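Local coordinates for predicted sugar phosphatases of the HAD superfamily (Cytophaga hutchinsonii, PDB 2HX1), which probably hydrolyses phosphorylated sugars, as a magnesium-binding member of the HAD phosphatase superfamily, at residues N37-D40 with Y41-A44; S66-L70 with G71-I75; A213-M216 with L217-M221. One frame throughout, in Å; residues are numbered along the deposited sequence.

Contact 1: residues N37-D40 with Y41-A44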
# COMPACT_ATOMS: atom_id res chain seq x y z
N ASN A 37 23.34 -11.59 -33.92
CA ASN A 37 22.86 -12.72 -34.73
C ASN A 37 21.33 -12.81 -34.76
O ASN A 37 20.73 -13.13 -35.80
CB ASN A 37 23.51 -14.03 -34.28
CG ASN A 37 25.05 -13.98 -34.38
OD1 ASN A 37 25.61 -13.52 -35.39
ND2 ASN A 37 25.74 -14.43 -33.34
N THR A 38 20.68 -12.48 -33.65
CA THR A 38 19.22 -12.47 -33.63
C THR A 38 18.69 -11.54 -34.71
O THR A 38 17.75 -11.88 -35.44
CB THR A 38 18.65 -12.03 -32.28
OG1 THR A 38 18.96 -13.01 -31.29
CG2 THR A 38 17.17 -11.87 -32.38
N PHE A 39 19.31 -10.38 -34.84
CA PHE A 39 18.82 -9.40 -35.82
C PHE A 39 19.20 -9.78 -37.26
O PHE A 39 18.41 -9.63 -38.18
CB PHE A 39 19.27 -7.99 -35.40
CG PHE A 39 18.55 -7.49 -34.19
CD1 PHE A 39 17.22 -7.13 -34.30
CD2 PHE A 39 19.15 -7.49 -32.94
CE1 PHE A 39 16.51 -6.70 -33.18
CE2 PHE A 39 18.44 -7.07 -31.83
CZ PHE A 39 17.13 -6.68 -31.95
N ASP A 40 20.40 -10.28 -37.44
CA ASP A 40 20.78 -10.90 -38.70
C ASP A 40 19.76 -11.99 -39.08
O ASP A 40 19.26 -12.06 -40.21
CB ASP A 40 22.17 -11.51 -38.56
CG ASP A 40 23.26 -10.44 -38.44
OD1 ASP A 40 23.04 -9.31 -38.94
OD2 ASP A 40 24.33 -10.73 -37.85
N TYR A 41 19.41 -12.83 -38.10
CA TYR A 41 18.48 -13.93 -38.38
C TYR A 41 17.14 -13.42 -38.87
O TYR A 41 16.61 -13.89 -39.88
CB TYR A 41 18.28 -14.82 -37.16
CG TYR A 41 17.43 -16.05 -37.41
CD1 TYR A 41 17.94 -17.16 -38.05
CD2 TYR A 41 16.10 -16.10 -36.97
CE1 TYR A 41 17.14 -18.30 -38.27
CE2 TYR A 41 15.31 -17.22 -37.18
CZ TYR A 41 15.84 -18.32 -37.83
OH TYR A 41 15.05 -19.44 -38.03
N LEU A 42 16.56 -12.46 -38.15
CA LEU A 42 15.22 -12.01 -38.51
C LEU A 42 15.22 -11.37 -39.92
O LEU A 42 14.26 -11.56 -40.68
CB LEU A 42 14.67 -11.02 -37.48
CG LEU A 42 14.45 -11.56 -36.06
CD1 LEU A 42 14.29 -10.42 -35.08
CD2 LEU A 42 13.26 -12.49 -36.04
N LYS A 43 16.27 -10.62 -40.24
CA LYS A 43 16.41 -10.05 -41.59
C LYS A 43 16.42 -11.19 -42.63
O LYS A 43 15.52 -11.29 -43.47
CB LYS A 43 17.68 -9.21 -41.73
CG LYS A 43 17.88 -8.66 -43.16
CD LYS A 43 18.67 -7.35 -43.14
CE LYS A 43 20.09 -7.53 -42.63
NZ LYS A 43 20.35 -6.58 -41.51
N ALA A 44 17.41 -12.07 -42.53
CA ALA A 44 17.49 -13.22 -43.44
C ALA A 44 16.17 -14.00 -43.55
O ALA A 44 15.85 -14.54 -44.60
CB ALA A 44 18.66 -14.16 -43.04
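Phe39 and Leu42 carry the apolar meeting within this helix: one methyl of the leucine approaches the phenylalanine ring obliquely, with Phe39 CD1 and Leu42 CD1 4.5 Å apart. The same ring takes part in an edge-to-face stack with Tyr49 and is touched by Leu25 and Ile75, which buries it against the sheet and the neighbouring loops. The phenol of Tyr41 behaves differently. Its CG lies anti to the backbone N (chi1 -175°), a rotation that carries the ring away from the preceding turn and leaves only CB beside the helix carbonyls, 3.3 Å from Asn37 O. Leu42 takes the other common rotation, its CG anti to the carbonyl carbon, and here CG comes to 3.4 Å from Thr38 O.

Beneath these side chains runs the regular pattern of an alpha-helix, in which each amide donates to the carbonyl four residues back. The shortest of these bonds joins Tyr41 N to Asn37 O at 2.7 Å, and the others keep the same spacing of four residues up to Ala44 N on Asp40 O. On the exposed side Asp40 and Lys43 carry opposite charges whose end atoms, OD1 and NZ, remain 4.6 Å apart, a separation at which any attraction is probably modest.

The stretch illustrates how an amphipathic helix sorts its residues. Asp40, Lys43 and Ala44 are exposed, whereas Thr38, Phe39 and Leu42 are buried. Thr38 spends its hydroxyl on the chain end, since OG1 is hydrogen-bonded to Ala280 O and Ile282 N. Tyr41 leans on Leu11 and Ile282, while Thr38 and Leu42 both rest on Phe19, so that helix 35-44 lies against strand 16-19 of the parallel sheet and, through Phe39 and Tyr49, against strand 48-53.

Contact 2: residues S66-L70 with G71-I75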
# COMPACT_ATOMS: atom_id res chain seq x y z
N SER A 66 22.06 5.06 -30.17
CA SER A 66 22.74 4.26 -29.14
C SER A 66 23.04 2.85 -29.58
O SER A 66 24.09 2.35 -29.24
CB SER A 66 21.94 4.15 -27.85
OG SER A 66 21.60 5.42 -27.36
N TYR A 67 22.11 2.22 -30.31
CA TYR A 67 22.36 0.88 -30.88
C TYR A 67 23.40 0.93 -31.97
O TYR A 67 24.24 0.06 -32.05
CB TYR A 67 21.06 0.22 -31.41
CG TYR A 67 20.09 -0.20 -30.31
CD1 TYR A 67 20.34 -1.29 -29.51
CD2 TYR A 67 18.96 0.54 -30.06
CE1 TYR A 67 19.45 -1.66 -28.50
CE2 TYR A 67 18.08 0.19 -29.06
CZ TYR A 67 18.32 -0.90 -28.29
OH TYR A 67 17.42 -1.21 -27.31
N HIS A 68 23.35 1.96 -32.82
CA HIS A 68 24.38 2.15 -33.86
C HIS A 68 25.77 2.26 -33.26
O HIS A 68 26.68 1.58 -33.71
CB HIS A 68 24.11 3.38 -34.70
CG HIS A 68 22.79 3.33 -35.40
ND1 HIS A 68 22.13 4.45 -35.82
CD2 HIS A 68 22.00 2.28 -35.73
CE1 HIS A 68 20.99 4.10 -36.39
NE2 HIS A 68 20.89 2.78 -36.34
N LYS A 69 25.91 3.07 -32.20
CA LYS A 69 27.20 3.19 -31.51
C LYS A 69 27.69 1.85 -31.04
O LYS A 69 28.88 1.59 -31.14
CB LYS A 69 27.13 4.13 -30.30
CG LYS A 69 27.02 5.62 -30.65
CD LYS A 69 27.29 6.49 -29.41
CE LYS A 69 26.22 7.56 -29.17
NZ LYS A 69 26.24 8.10 -27.77
N LEU A 70 26.78 1.02 -30.53
CA LEU A 70 27.12 -0.32 -30.05
C LEU A 70 27.28 -1.35 -31.19
O LEU A 70 27.59 -2.52 -30.96
CB LEU A 70 26.07 -0.80 -29.05
CG LEU A 70 26.01 0.00 -27.73
CD1 LEU A 70 24.82 -0.35 -26.85
CD2 LEU A 70 27.31 -0.15 -26.96
N GLY A 71 27.07 -0.91 -32.42
CA GLY A 71 27.37 -1.74 -33.58
C GLY A 71 26.14 -2.41 -34.17
O GLY A 71 26.24 -3.06 -35.20
N LEU A 72 24.98 -2.25 -33.53
CA LEU A 72 23.75 -2.83 -34.05
C LEU A 72 23.12 -1.84 -35.05
O LEU A 72 22.25 -1.05 -34.70
CB LEU A 72 22.80 -3.13 -32.90
CG LEU A 72 22.23 -4.52 -32.84
CD1 LEU A 72 23.38 -5.49 -32.68
CD2 LEU A 72 21.26 -4.60 -31.68
N PHE A 73 23.55 -1.91 -36.30
CA PHE A 73 23.17 -0.93 -37.29
C PHE A 73 21.78 -1.13 -37.87
O PHE A 73 21.18 -0.18 -38.35
CB PHE A 73 24.23 -0.84 -38.39
CG PHE A 73 25.60 -0.52 -37.86
CD1 PHE A 73 25.85 0.73 -37.29
CD2 PHE A 73 26.62 -1.46 -37.88
CE1 PHE A 73 27.11 1.04 -36.76
CE2 PHE A 73 27.89 -1.16 -37.37
CZ PHE A 73 28.14 0.10 -36.80
N SER A 74 21.25 -2.35 -37.79
CA SER A 74 19.96 -2.62 -38.40
C SER A 74 18.79 -2.03 -37.63
O SER A 74 17.70 -1.90 -38.18
CB SER A 74 19.76 -4.13 -38.59
OG SER A 74 19.82 -4.83 -37.36
N ILE A 75 18.98 -1.69 -36.36
CA ILE A 75 17.91 -1.04 -35.58
C ILE A 75 17.79 0.41 -36.05
O ILE A 75 18.70 1.21 -35.86
CB ILE A 75 18.19 -1.03 -34.05
CG1 ILE A 75 18.64 -2.41 -33.55
CG2 ILE A 75 16.95 -0.57 -33.29
CD1 ILE A 75 17.57 -3.42 -33.44
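His68 bends back over the chain that follows its own helix and donates from NE2 to Ile75 O at 2.7 Å. Its CG lies anti to the carbonyl carbon (chi1 -59°), which is part of how the ring comes to lie toward Ile75. The carbonyl points almost straight at the nitrogen, yet the oxygen sits 29° out of the imidazole plane and the N-H is bent (133°). At the ring edge, in plane, His68 CD2 lies 3.5 Å from Leu72 O.

Tyr67 holds the buried side. Its CB packs 4.1 Å from Leu72 CB, the two side chains running alongside each other, while Ile75 CG2 comes obliquely to Tyr67 CD2 at 4.0 Å. Tyr67 also touches Ile51 of strand 48-53, and Lys26 makes a cation-pi contact with it.

Gly71 makes the turn possible. It ends helix 60-69 in a Schellman motif: Gly71 N bonds to His68 O at 2.8 Å and Leu72 N to Tyr67 O at 2.8 Å. At its positive phi a CB would collide with Leu70 O, which calls for glycine. The Phe73 ring has one face over Gly71 C and brings CE1 to 3.1 Å from His68 O.

An alanine in place of His68 would probably leave Ile75 O without this donor and the loop freer to shift. The His68-Ile75 bond, as placed, calls for the proton on NE2, so a side chain as well as backbone amides ties the loop to its helix, with an apolar layer beneath.

Contact 3: residues A213-M216 with L217-M221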
# COMPACT_ATOMS: atom_id res chain seq x y z
N ALA A 213 1.84 -0.25 -33.10
CA ALA A 213 2.63 -1.20 -33.88
C ALA A 213 1.70 -2.14 -34.64
O ALA A 213 1.91 -2.41 -35.82
CB ALA A 213 3.56 -2.02 -32.98
N TYR A 214 0.68 -2.64 -33.95
CA TYR A 214 -0.26 -3.58 -34.56
C TYR A 214 -0.95 -2.94 -35.75
O TYR A 214 -1.06 -3.54 -36.81
CB TYR A 214 -1.30 -4.02 -33.52
CG TYR A 214 -2.34 -5.03 -33.99
CD1 TYR A 214 -1.98 -6.23 -34.62
CD2 TYR A 214 -3.69 -4.82 -33.75
CE1 TYR A 214 -2.93 -7.15 -35.01
CE2 TYR A 214 -4.66 -5.74 -34.14
CZ TYR A 214 -4.28 -6.91 -34.78
OH TYR A 214 -5.27 -7.81 -35.16
N ASP A 215 -1.45 -1.73 -35.55
CA ASP A 215 -2.13 -1.02 -36.64
C ASP A 215 -1.19 -0.84 -37.86
O ASP A 215 -1.64 -0.97 -38.99
CB ASP A 215 -2.60 0.36 -36.14
CG ASP A 215 -3.42 1.09 -37.17
OD1 ASP A 215 -4.45 0.52 -37.61
OD2 ASP A 215 -3.03 2.22 -37.54
N MSE A 216 0.09 -0.55 -37.64
CA MSE A 216 1.02 -0.44 -38.75
C MSE A 216 1.18 -1.77 -39.47
O MSE A 216 1.22 -1.81 -40.68
CB MSE A 216 2.38 0.08 -38.28
CG MSE A 216 2.30 1.55 -37.89
SE MSE A 216 4.02 2.34 -37.63
CE MSE A 216 4.61 2.51 -39.62
N LEU A 217 1.26 -2.86 -38.73
CA LEU A 217 1.42 -4.17 -39.36
C LEU A 217 0.17 -4.51 -40.18
O LEU A 217 0.25 -4.98 -41.31
CB LEU A 217 1.72 -5.26 -38.31
CG LEU A 217 3.12 -5.18 -37.65
CD1 LEU A 217 3.16 -5.88 -36.29
CD2 LEU A 217 4.22 -5.69 -38.57
N ARG A 218 -0.99 -4.21 -39.62
CA ARG A 218 -2.23 -4.47 -40.31
C ARG A 218 -2.34 -3.73 -41.63
O ARG A 218 -3.06 -4.23 -42.53
CB ARG A 218 -3.43 -4.15 -39.41
CG ARG A 218 -3.74 -5.27 -38.43
CD ARG A 218 -5.01 -4.99 -37.62
NE ARG A 218 -6.25 -5.21 -38.39
CZ ARG A 218 -6.81 -6.40 -38.65
NH1 ARG A 218 -6.26 -7.54 -38.23
NH2 ARG A 218 -7.94 -6.46 -39.36
N GLN A 219 -1.65 -2.59 -41.78
CA GLN A 219 -1.68 -1.84 -43.05
C GLN A 219 -0.90 -2.53 -44.19
O GLN A 219 -0.96 -2.07 -45.35
CB GLN A 219 -1.14 -0.41 -42.87
CG GLN A 219 -2.04 0.49 -42.03
CD GLN A 219 -1.39 1.86 -41.74
OE1 GLN A 219 -1.52 2.40 -40.63
NE2 GLN A 219 -0.68 2.41 -42.73
N LYS A 220 -0.12 -3.55 -43.88
CA LYS A 220 0.67 -4.20 -44.90
C LYS A 220 0.56 -5.73 -44.92
O LYS A 220 1.12 -6.38 -45.79
CB LYS A 220 2.14 -3.77 -44.82
CG LYS A 220 2.82 -4.11 -43.52
CD LYS A 220 4.32 -3.78 -43.60
CE LYS A 220 5.00 -3.89 -42.22
NZ LYS A 220 6.50 -3.89 -42.30
N MSE A 221 -0.17 -6.32 -43.99
CA MSE A 221 -0.31 -7.77 -43.99
C MSE A 221 -1.51 -8.25 -43.22
O MSE A 221 -2.07 -7.53 -42.40
CB MSE A 221 0.92 -8.42 -43.37
CG MSE A 221 1.03 -8.26 -41.85
SE MSE A 221 2.81 -8.88 -41.22
CE MSE A 221 3.82 -7.37 -41.87
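Toward the C-terminal end of alpha-helix 208-218, which packs against the parallel sheet of the HAD core, helical backbone bonds join the two segments, Leu217 N to Ala213 O at 3.0 Å and Arg218 N to Tyr214 O at 2.9 Å, before the pattern slackens at Gln219. There the amide is shared by two weak bonds, to Asp215 O and to Met216 O, each 3.2 Å long from Gln219 N.

A CH-pi contact joins Tyr214 and Arg218, four residues apart on this helix. Tyr214 is turned with CG anti to its own amide nitrogen (chi1 -179°), bringing the ring alongside Arg218. The arginine sets CD over one face of the ring, toward its rim, and a turn about CG-CD (chi3 76°) sends NE and the guanidinium off from the CD that touches.

On the outer side, as modelled, two acceptors face each other, Asp215 OD2 and Gln219 OE1 approaching to 3.4 Å, with the carboxylate and amide planes turned well away from parallel. Buried Leu217 instead faces inward, resting on Cys16, Tyr50 and Ile228, beside Ala213 on Phe18.

Beyond CD, the guanidinium reaches the phenol, with Arg218 NH1 giving a weak bond to Tyr214 OH at 3.2 Å; that hydroxyl also has a weak partner in Ile223 O. Arg218 CD itself lies 3.8 Å from the centroid of the Tyr214 ring, 24° off its normal.

Contacts 1, 2 and 3 follow one another along the chain, each a local piece of a helix or its end, and all pack on one six-stranded parallel sheet. Contacts 1 and 2, with centres 14 Å apart, meet directly where Phe39 CE1 and Ile75 CD1 lie 3.5 Å apart. They share Tyr49; contact 1 adds Phe19 and contact 2 Ile51. Contact 3, centred about 21 Å and 25 Å from them, touches neither and rests on Phe18 and Tyr50, the sequence neighbours of those strand residues, consistent with the sheet's other face, so helices 35-44 and 208-218 probably cover strand 16-19, which leads to the magnesium ligand Asp20, from its two faces.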